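Local coordinates for hypothetical protein yfcE (Escherichia coli, PDB 1SU1) that is of unknown function but belongs to the calcineurin-like phosphoesterase superfamily and binds two zinc ions, at residues A[54-59]-A[89-94]; A[155-160]-A[202-207]; A[38-43]-A[193-198]. All coordinates share one frame; numbering follows the deposited sequence.

Interaction 1: residues A[54-59]-A[89-94]; sequences QWLVIL and HKVIAV
The indole of W55 takes the side chain of I92 on one face and the backbone of K90 and V91 at its edge. I92 CD1 stands over the six-membered ring, 4.0 Å from its centroid, in a CH-pi contact, while I92 CG1 sits nearer the rim, 3.6 Å from W55 CE3. At the ring edge, near its plane, K90 O approaches W55 CE3 to 3.4 Å, with V91 N farther along. CG of W55 lies anti to the carbonyl carbon (chi1 -55°), which brings the indole across to the neighbouring strand. Beyond this contact, W55 and I92 also pack on R124 and Q117 of the second subunit.

K90 O has a second role as acceptor for L56 N, at 3.0 Å and almost straight (176° at the hydrogen). From there the backbones run parallel, with I92 bonding through its N to L56 O and through its O to I58 N, and V94 N closing the series on I58 O. This is the pairing expected of a beta-alpha-beta unit: strand 55-58, helix 77-85 and strand 91-93, the last forming an edge of the mixed sheet within this chain.

Side chains alternate between the two faces. V57 shares the face of I92, whereas L56, I58, V91 and A93 occupy the other, where I58 CD1 rests 3.9 Å from V91 CG1 and the CB atoms of I58 and A93 meet at 3.9 Å. Past the strand ends, L59 and V94 run alongside each other, and L59 O accepts a hydrogen bond from the zinc ligand H129.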
loop_
_atom_site.group_PDB
_atom_site.type_symbol
_atom_site.label_atom_id
_atom_site.label_comp_id
_atom_site.label_asym_id
_atom_site.label_seq_id
_atom_site.Cartn_x
_atom_site.Cartn_y
_atom_site.Cartn_z
ATOM N N GLN A 54 6.625 -26.583 -14.515
ATOM C CA GLN A 54 6.834 -26.597 -13.067
ATOM C C GLN A 54 5.802 -25.702 -12.363
ATOM O O GLN A 54 5.238 -26.082 -11.333
ATOM C CB GLN A 54 8.262 -26.129 -12.737
ATOM C CG GLN A 54 8.770 -26.570 -11.363
ATOM C CD GLN A 54 10.207 -26.119 -11.084
ATOM O OE1 GLN A 54 10.812 -26.515 -10.081
ATOM N NE2 GLN A 54 10.754 -25.283 -11.971
ATOM N N TRP A 55 5.541 -24.525 -12.932
ATOM C CA TRP A 55 4.580 -23.585 -12.338
ATOM C C TRP A 55 3.645 -22.928 -13.346
ATOM O O TRP A 55 3.973 -22.809 -14.521
ATOM C CB TRP A 55 5.308 -22.436 -11.609
ATOM C CG TRP A 55 6.282 -22.848 -10.561
ATOM C CD1 TRP A 55 7.616 -23.080 -10.722
ATOM C CD2 TRP A 55 5.992 -23.104 -9.188
ATOM N NE1 TRP A 55 8.181 -23.465 -9.526
ATOM C CE2 TRP A 55 7.202 -23.485 -8.564
ATOM C CE3 TRP A 55 4.827 -23.033 -8.417
ATOM C CZ2 TRP A 55 7.279 -23.817 -7.208
ATOM C CZ3 TRP A 55 4.900 -23.361 -7.061
ATOM C CH2 TRP A 55 6.123 -23.744 -6.473
ATOM N N LEU A 56 2.481 -22.495 -12.870
ATOM C CA LEU A 56 1.546 -21.755 -13.713
ATOM C C LEU A 56 1.693 -20.309 -13.229
ATOM O O LEU A 56 1.351 -19.993 -12.082
ATOM C CB LEU A 56 0.097 -22.203 -13.500
ATOM C CG LEU A 56 -0.927 -21.278 -14.189
ATOM C CD1 LEU A 56 -0.676 -21.233 -15.695
ATOM C CD2 LEU A 56 -2.336 -21.757 -13.908
ATOM N N VAL A 57 2.204 -19.442 -14.093
ATOM C CA VAL A 57 2.410 -18.049 -13.737
ATOM C C VAL A 57 1.294 -17.119 -14.212
ATOM O O VAL A 57 1.173 -16.825 -15.410
ATOM C CB VAL A 57 3.766 -17.553 -14.290
ATOM C CG1 VAL A 57 4.015 -16.113 -13.867
ATOM C CG2 VAL A 57 4.886 -18.463 -13.801
ATOM N N ILE A 58 0.500 -16.644 -13.255
ATOM C CA ILE A 58 -0.613 -15.739 -13.529
ATOM C C ILE A 58 -0.181 -14.279 -13.348
ATOM O O ILE A 58 0.170 -13.857 -12.241
ATOM C CB ILE A 58 -1.799 -16.095 -12.601
ATOM C CG1 ILE A 58 -2.260 -17.529 -12.921
ATOM C CG2 ILE A 58 -2.938 -15.096 -12.769
ATOM C CD1 ILE A 58 -3.480 -17.998 -12.153
ATOM N N LEU A 59 -0.220 -13.512 -14.439
ATOM C CA LEU A 59 0.210 -12.117 -14.429
ATOM C C LEU A 59 -0.810 -11.044 -14.024
ATOM O O LEU A 59 -0.631 -9.863 -14.351
ATOM C CB LEU A 59 0.812 -11.757 -15.790
ATOM C CG LEU A 59 2.014 -12.598 -16.244
ATOM C CD1 LEU A 59 2.349 -12.266 -17.691
ATOM C CD2 LEU A 59 3.231 -12.342 -15.336
ATOM N N HIS A 89 -1.501 -24.930 -5.172
ATOM C CA HIS A 89 -0.122 -25.250 -4.822
ATOM C C HIS A 89 0.901 -25.109 -5.949
ATOM O O HIS A 89 2.104 -25.258 -5.720
ATOM C CB HIS A 89 -0.050 -26.665 -4.240
ATOM C CG HIS A 89 -0.565 -27.728 -5.162
ATOM N ND1 HIS A 89 -1.854 -27.723 -5.657
ATOM C CD2 HIS A 89 0.031 -28.827 -5.679
ATOM C CE1 HIS A 89 -2.026 -28.774 -6.440
ATOM N NE2 HIS A 89 -0.898 -29.461 -6.469
ATOM N N LYS A 90 0.450 -24.811 -7.161
ATOM C CA LYS A 90 1.391 -24.667 -8.268
ATOM C C LYS A 90 1.312 -23.322 -8.974
ATOM O O LYS A 90 1.876 -23.147 -10.056
ATOM C CB LYS A 90 1.201 -25.801 -9.278
ATOM C CG LYS A 90 1.673 -27.149 -8.749
ATOM C CD LYS A 90 1.550 -28.240 -9.781
ATOM C CE LYS A 90 2.219 -29.514 -9.299
ATOM N NZ LYS A 90 2.028 -30.643 -10.256
ATOM N N VAL A 91 0.620 -22.371 -8.359
ATOM C CA VAL A 91 0.488 -21.046 -8.948
ATOM C C VAL A 91 1.449 -20.017 -8.343
ATOM O O VAL A 91 1.689 -20.006 -7.133
ATOM C CB VAL A 91 -0.946 -20.494 -8.780
ATOM C CG1 VAL A 91 -1.032 -19.078 -9.353
ATOM C CG2 VAL A 91 -1.946 -21.404 -9.490
ATOM N N ILE A 92 1.991 -19.174 -9.219
ATOM C CA ILE A 92 2.885 -18.073 -8.875
ATOM C C ILE A 92 2.199 -16.883 -9.560
ATOM O O ILE A 92 2.145 -16.829 -10.788
ATOM C CB ILE A 92 4.296 -18.231 -9.505
ATOM C CG1 ILE A 92 4.989 -19.496 -8.989
ATOM C CG2 ILE A 92 5.138 -16.992 -9.199
ATOM C CD1 ILE A 92 5.245 -19.512 -7.500
ATOM N N ALA A 93 1.670 -15.938 -8.787
ATOM C CA ALA A 93 0.976 -14.793 -9.378
ATOM C C ALA A 93 1.477 -13.415 -8.922
ATOM O O ALA A 93 2.203 -13.299 -7.941
ATOM C CB ALA A 93 -0.523 -14.915 -9.080
ATOM N N VAL A 94 1.088 -12.378 -9.662
ATOM C CA VAL A 94 1.426 -10.995 -9.331
ATOM C C VAL A 94 0.154 -10.163 -9.491
ATOM O O VAL A 94 -0.681 -10.440 -10.361
ATOM C CB VAL A 94 2.552 -10.406 -10.228
ATOM C CG1 VAL A 94 3.883 -11.053 -9.878
ATOM C CG2 VAL A 94 2.225 -10.611 -11.709
#

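Interaction 2: residues A[155-160]-A[202-207]; sequences PVAEQR and AQVAIN
A157 and V204 direct their CB atoms at each other's strand, and A202 joins them from the same side as V204, so that three small apolar side chains make up most of the contact. The methyl of A157 enters between the other two: its CB is 3.8 Å from A202 CB and 4.1 Å from V204 CG1, and it also comes within 3.7 Å of Q203 N, in the backbone between them. V204 reaches further along the opposing strand. Placed between the backbone N and the carbonyl carbon (chi1 63°), V204 CG1 lies against A157 and the start of E158, while CG2 approaches E158 CA at 4.1 Å.

The two mixed sheets form the central layers of the family's alpha/beta fold, and this contact joins their outer strands, 156-160 of the five-stranded sheet and 200-205 of the six-stranded one, counted within this chain. The strand directions are 38° apart and the axes 5.3 Å apart at closest approach. Each strand is backbone-paired within its own sheet, E158 with H165 and V204 with L190. F164 of the adjacent strand 163-167 also touches V204, adding an aromatic neighbour. E158 and Q203 turn their CB atoms away from this apolar strip, and the amide NE2 of Q203 is hydrogen-bonded to S191 OG.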
loop_
_atom_site.group_PDB
_atom_site.type_symbol
_atom_site.label_atom_id
_atom_site.label_comp_id
_atom_site.label_asym_id
_atom_site.label_seq_id
_atom_site.Cartn_x
_atom_site.Cartn_y
_atom_site.Cartn_z
ATOM N N PRO A 155 -0.082 -9.096 -27.306
ATOM C CA PRO A 155 1.054 -10.023 -27.245
ATOM C C PRO A 155 2.358 -9.432 -27.766
ATOM O O PRO A 155 2.367 -8.708 -28.760
ATOM C CB PRO A 155 0.576 -11.193 -28.097
ATOM C CG PRO A 155 -0.149 -10.477 -29.202
ATOM C CD PRO A 155 -0.971 -9.443 -28.431
ATOM N N VAL A 156 3.456 -9.740 -27.088
ATOM C CA VAL A 156 4.752 -9.246 -27.504
ATOM C C VAL A 156 5.808 -10.294 -27.201
ATOM O O VAL A 156 5.706 -11.029 -26.220
ATOM C CB VAL A 156 5.119 -7.912 -26.765
ATOM C CG1 VAL A 156 6.512 -7.453 -27.163
ATOM C CG2 VAL A 156 4.099 -6.829 -27.098
ATOM N N ALA A 157 6.819 -10.369 -28.057
ATOM C CA ALA A 157 7.921 -11.307 -27.865
ATOM C C ALA A 157 9.030 -10.781 -28.758
ATOM O O ALA A 157 9.076 -11.082 -29.953
ATOM C CB ALA A 157 7.515 -12.722 -28.289
ATOM N N GLU A 158 9.913 -9.971 -28.186
ATOM C CA GLU A 158 10.986 -9.387 -28.970
ATOM C C GLU A 158 12.037 -8.713 -28.104
ATOM O O GLU A 158 11.816 -8.438 -26.927
ATOM C CB GLU A 158 10.410 -8.344 -29.929
ATOM C CG GLU A 158 9.800 -7.146 -29.224
ATOM C CD GLU A 158 9.230 -6.116 -30.184
ATOM O OE1 GLU A 158 9.903 -5.796 -31.188
ATOM O OE2 GLU A 158 8.111 -5.617 -29.931
ATOM N N GLN A 159 13.185 -8.446 -28.706
ATOM C CA GLN A 159 14.256 -7.764 -28.013
ATOM C C GLN A 159 14.044 -6.283 -28.284
ATOM O O GLN A 159 13.908 -5.870 -29.433
ATOM C CB GLN A 159 15.611 -8.186 -28.569
ATOM C CG GLN A 159 16.780 -7.631 -27.789
ATOM C CD GLN A 159 18.065 -7.689 -28.575
ATOM O OE1 GLN A 159 18.255 -6.934 -29.533
ATOM N NE2 GLN A 159 18.956 -8.595 -28.186
ATOM N N ARG A 160 13.983 -5.493 -27.221
ATOM C CA ARG A 160 13.803 -4.051 -27.349
ATOM C C ARG A 160 14.982 -3.375 -26.677
ATOM O O ARG A 160 15.022 -3.252 -25.454
ATOM C CB ARG A 160 12.502 -3.611 -26.685
ATOM C CG ARG A 160 11.304 -3.626 -27.610
ATOM C CD ARG A 160 10.688 -2.230 -27.715
ATOM N NE ARG A 160 9.607 -2.172 -28.698
ATOM C CZ ARG A 160 9.492 -1.214 -29.617
ATOM N NH1 ARG A 160 10.395 -0.237 -29.679
ATOM N NH2 ARG A 160 8.481 -1.225 -30.485
ATOM N N ALA A 202 3.783 -15.473 -31.578
ATOM C CA ALA A 202 5.054 -14.750 -31.492
ATOM C C ALA A 202 5.992 -15.505 -30.570
ATOM O O ALA A 202 5.546 -16.190 -29.652
ATOM C CB ALA A 202 4.814 -13.348 -30.955
ATOM N N GLN A 203 7.291 -15.407 -30.821
ATOM C CA GLN A 203 8.253 -16.087 -29.966
ATOM C C GLN A 203 9.633 -15.435 -30.072
ATOM O O GLN A 203 9.974 -14.821 -31.091
ATOM C CB GLN A 203 8.324 -17.587 -30.310
ATOM C CG GLN A 203 8.652 -17.893 -31.759
ATOM C CD GLN A 203 8.641 -19.400 -32.097
ATOM O OE1 GLN A 203 8.988 -19.786 -33.209
ATOM N NE2 GLN A 203 8.261 -20.242 -31.134
ATOM N N VAL A 204 10.424 -15.554 -29.010
ATOM C CA VAL A 204 11.755 -14.963 -29.010
ATOM C C VAL A 204 12.700 -15.864 -28.244
ATOM O O VAL A 204 12.318 -16.477 -27.242
ATOM C CB VAL A 204 11.733 -13.531 -28.372
ATOM C CG1 VAL A 204 11.302 -13.607 -26.907
ATOM C CG2 VAL A 204 13.100 -12.869 -28.501
ATOM N N ALA A 205 13.925 -15.977 -28.742
ATOM C CA ALA A 205 14.936 -16.792 -28.076
ATOM C C ALA A 205 15.768 -15.815 -27.248
ATOM O O ALA A 205 16.242 -14.801 -27.759
ATOM C CB ALA A 205 15.823 -17.489 -29.093
ATOM N N ILE A 206 15.951 -16.124 -25.974
ATOM C CA ILE A 206 16.709 -15.244 -25.098
ATOM C C ILE A 206 18.150 -15.690 -24.827
ATOM O O ILE A 206 18.769 -15.230 -23.878
ATOM C CB ILE A 206 15.984 -15.066 -23.746
ATOM C CG1 ILE A 206 15.857 -16.415 -23.029
ATOM C CG2 ILE A 206 14.601 -14.448 -23.980
ATOM C CD1 ILE A 206 15.140 -16.345 -21.690
ATOM N N ASN A 207 18.698 -16.566 -25.659
ATOM C CA ASN A 207 20.068 -17.050 -25.478
ATOM C C ASN A 207 21.045 -15.898 -25.561
ATOM O O ASN A 207 20.898 -15.006 -26.391
ATOM C CB ASN A 207 20.411 -18.056 -26.572
ATOM C CG ASN A 207 19.469 -19.243 -26.593
ATOM O OD1 ASN A 207 19.838 -20.339 -26.157
ATOM N ND2 ASN A 207 18.264 -19.048 -27.135
#

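Interaction 3: residues A[38-43]-A[193-198]; sequences LPATER and IALNDQ
The carbonyl oxygen of L195 is gripped by two nitrogens of one guanidinium. R43 NE donates to L195 O at 2.7 Å and R43 NH2 donates to the same atom at 2.9 Å, a side-on fork with the oxygen in the guanidinium plane. The NE bond is the straighter, 153° at the hydrogen against 138° for NH2. Holding two N-H groups on one acceptor restrains rotation of the guanidinium, and the positive charge probably polarises the carbonyl. The next carbonyl, N196 O, lies 3.2 Å from R43 NH2.

The arginine reaches this point with CG anti to the backbone N (chi1 175°) and a bend at chi2, which lays its CG beside the leucine. The two side chains run antiparallel alongside one another, bringing R43 CG to 3.5 Å from L195 CD2. L195 CD1 extends to the helix backbone, 4.2 Å from A40 O, while L47, one turn beyond R43, also covers L195. Q198 CG also lies near R43 NH2, and Y182 of strand 181-186 packs against both L195 and Q198.

The contact thus fastens the first turns of helix 38-51, which follows the strand 27-31 and its zinc-binding loop, to the turn between strands 189-194 and 200-205, a helix-to-turn link at the end of a strand, within the layered alpha/beta fold of calcineurin-like phosphoesterases.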
loop_
_atom_site.group_PDB
_atom_site.type_symbol
_atom_site.label_atom_id
_atom_site.label_comp_id
_atom_site.label_asym_id
_atom_site.label_seq_id
_atom_site.Cartn_x
_atom_site.Cartn_y
_atom_site.Cartn_z
ATOM N N LEU A 38 -14.664 -17.901 -17.406
ATOM C CA LEU A 38 -14.591 -19.320 -17.050
ATOM C C LEU A 38 -14.070 -20.221 -18.191
ATOM O O LEU A 38 -13.272 -21.129 -17.955
ATOM C CB LEU A 38 -15.963 -19.818 -16.574
ATOM C CG LEU A 38 -16.089 -21.314 -16.252
ATOM C CD1 LEU A 38 -15.005 -21.733 -15.262
ATOM C CD2 LEU A 38 -17.468 -21.593 -15.683
ATOM N N PRO A 39 -14.510 -19.979 -19.442
ATOM C CA PRO A 39 -14.028 -20.821 -20.552
ATOM C C PRO A 39 -12.507 -20.718 -20.717
ATOM O O PRO A 39 -11.813 -21.731 -20.853
ATOM C CB PRO A 39 -14.779 -20.271 -21.774
ATOM C CG PRO A 39 -16.047 -19.729 -21.170
ATOM C CD PRO A 39 -15.557 -19.052 -19.904
ATOM N N ALA A 40 -11.990 -19.492 -20.716
ATOM C CA ALA A 40 -10.552 -19.302 -20.848
ATOM C C ALA A 40 -9.836 -20.032 -19.713
ATOM O O ALA A 40 -8.812 -20.667 -19.927
ATOM C CB ALA A 40 -10.218 -17.815 -20.829
ATOM N N THR A 41 -10.404 -19.966 -18.511
ATOM C CA THR A 41 -9.816 -20.618 -17.335
ATOM C C THR A 41 -9.764 -22.141 -17.440
ATOM O O THR A 41 -8.748 -22.771 -17.124
ATOM C CB THR A 41 -10.599 -20.257 -16.046
ATOM O OG1 THR A 41 -10.591 -18.839 -15.874
ATOM C CG2 THR A 41 -9.984 -20.919 -14.829
ATOM N N GLU A 42 -10.863 -22.753 -17.863
ATOM C CA GLU A 42 -10.866 -24.208 -17.980
ATOM C C GLU A 42 -9.871 -24.685 -19.032
ATOM O O GLU A 42 -9.196 -25.688 -18.838
ATOM C CB GLU A 42 -12.293 -24.707 -18.240
ATOM C CG GLU A 42 -13.075 -24.729 -16.924
ATOM C CD GLU A 42 -14.563 -24.950 -17.076
ATOM O OE1 GLU A 42 -15.114 -24.623 -18.147
ATOM O OE2 GLU A 42 -15.188 -25.428 -16.102
ATOM N N ARG A 43 -9.740 -23.933 -20.114
ATOM C CA ARG A 43 -8.803 -24.273 -21.177
ATOM C C ARG A 43 -7.355 -24.114 -20.690
ATOM O O ARG A 43 -6.508 -24.994 -20.922
ATOM C CB ARG A 43 -9.069 -23.381 -22.392
ATOM C CG ARG A 43 -8.082 -23.533 -23.554
ATOM C CD ARG A 43 -8.090 -24.924 -24.190
ATOM N NE ARG A 43 -7.372 -24.885 -25.464
ATOM C CZ ARG A 43 -6.913 -25.951 -26.121
ATOM N NH1 ARG A 43 -7.086 -27.173 -25.627
ATOM N NH2 ARG A 43 -6.278 -25.791 -27.280
ATOM N N ILE A 193 1.176 -18.224 -27.520
ATOM C CA ILE A 193 0.414 -19.263 -28.210
ATOM C C ILE A 193 -1.096 -19.062 -28.189
ATOM O O ILE A 193 -1.675 -18.785 -27.138
ATOM C CB ILE A 193 0.700 -20.623 -27.559
ATOM C CG1 ILE A 193 2.217 -20.823 -27.445
ATOM C CG2 ILE A 193 0.030 -21.742 -28.351
ATOM C CD1 ILE A 193 2.624 -21.985 -26.547
ATOM N N ALA A 194 -1.737 -19.221 -29.346
ATOM C CA ALA A 194 -3.197 -19.077 -29.442
ATOM C C ALA A 194 -3.850 -20.141 -28.570
ATOM O O ALA A 194 -3.413 -21.294 -28.567
ATOM C CB ALA A 194 -3.656 -19.224 -30.887
ATOM N N LEU A 195 -4.871 -19.744 -27.812
ATOM C CA LEU A 195 -5.553 -20.668 -26.910
ATOM C C LEU A 195 -6.371 -21.766 -27.613
ATOM O O LEU A 195 -6.477 -22.878 -27.086
ATOM C CB LEU A 195 -6.478 -19.908 -25.952
ATOM C CG LEU A 195 -6.081 -19.831 -24.472
ATOM C CD1 LEU A 195 -7.324 -19.488 -23.671
ATOM C CD2 LEU A 195 -5.513 -21.156 -23.966
ATOM N N ASN A 196 -6.962 -21.458 -28.770
ATOM C CA ASN A 196 -7.749 -22.455 -29.489
ATOM C C ASN A 196 -6.873 -23.358 -30.370
ATOM O O ASN A 196 -6.796 -24.563 -30.154
ATOM C CB ASN A 196 -8.835 -21.776 -30.349
ATOM C CG ASN A 196 -8.312 -20.582 -31.143
ATOM O OD1 ASN A 196 -7.206 -20.611 -31.676
ATOM N ND2 ASN A 196 -9.129 -19.531 -31.241
ATOM N N ASP A 197 -6.208 -22.745 -31.340
ATOM C CA ASP A 197 -5.355 -23.414 -32.319
ATOM C C ASP A 197 -4.076 -24.034 -31.762
ATOM O O ASP A 197 -3.598 -25.060 -32.263
ATOM C CB ASP A 197 -4.938 -22.397 -33.385
ATOM C CG ASP A 197 -5.569 -22.662 -34.727
ATOM O OD1 ASP A 197 -6.106 -21.713 -35.338
ATOM O OD2 ASP A 197 -5.529 -23.827 -35.187
ATOM N N GLN A 198 -3.512 -23.386 -30.745
ATOM C CA GLN A 198 -2.228 -23.783 -30.156
ATOM C C GLN A 198 -1.145 -23.441 -31.170
ATOM O O GLN A 198 -0.094 -24.062 -31.211
ATOM C CB GLN A 198 -2.180 -25.274 -29.811
ATOM C CG GLN A 198 -2.320 -25.548 -28.321
ATOM C CD GLN A 198 -1.785 -26.908 -27.904
ATOM O OE1 GLN A 198 -0.789 -26.997 -27.181
ATOM N NE2 GLN A 198 -2.447 -27.976 -28.350
#

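In the fold
All three interactions reach the six-stranded sheet but at different depths. Interaction 1 is the buried one, joining neighbouring parallel strands at one side of the sheet with regular backbone bonds and apolar side chains. Interaction 2 lies at the surface, about 21 Å away between centres, where the outermost strand at the other side meets the second sheet through small apolar side chains packed on each other and on backbone. Interaction 3, partly buried, ties a helix to a turn through a charged side chain and a backbone carbonyl. Its segment 193-198 leads into the strand used by interaction 2, and its helix 38-51 precedes strand 55-58 of interaction 1, about 17 Å off between centres.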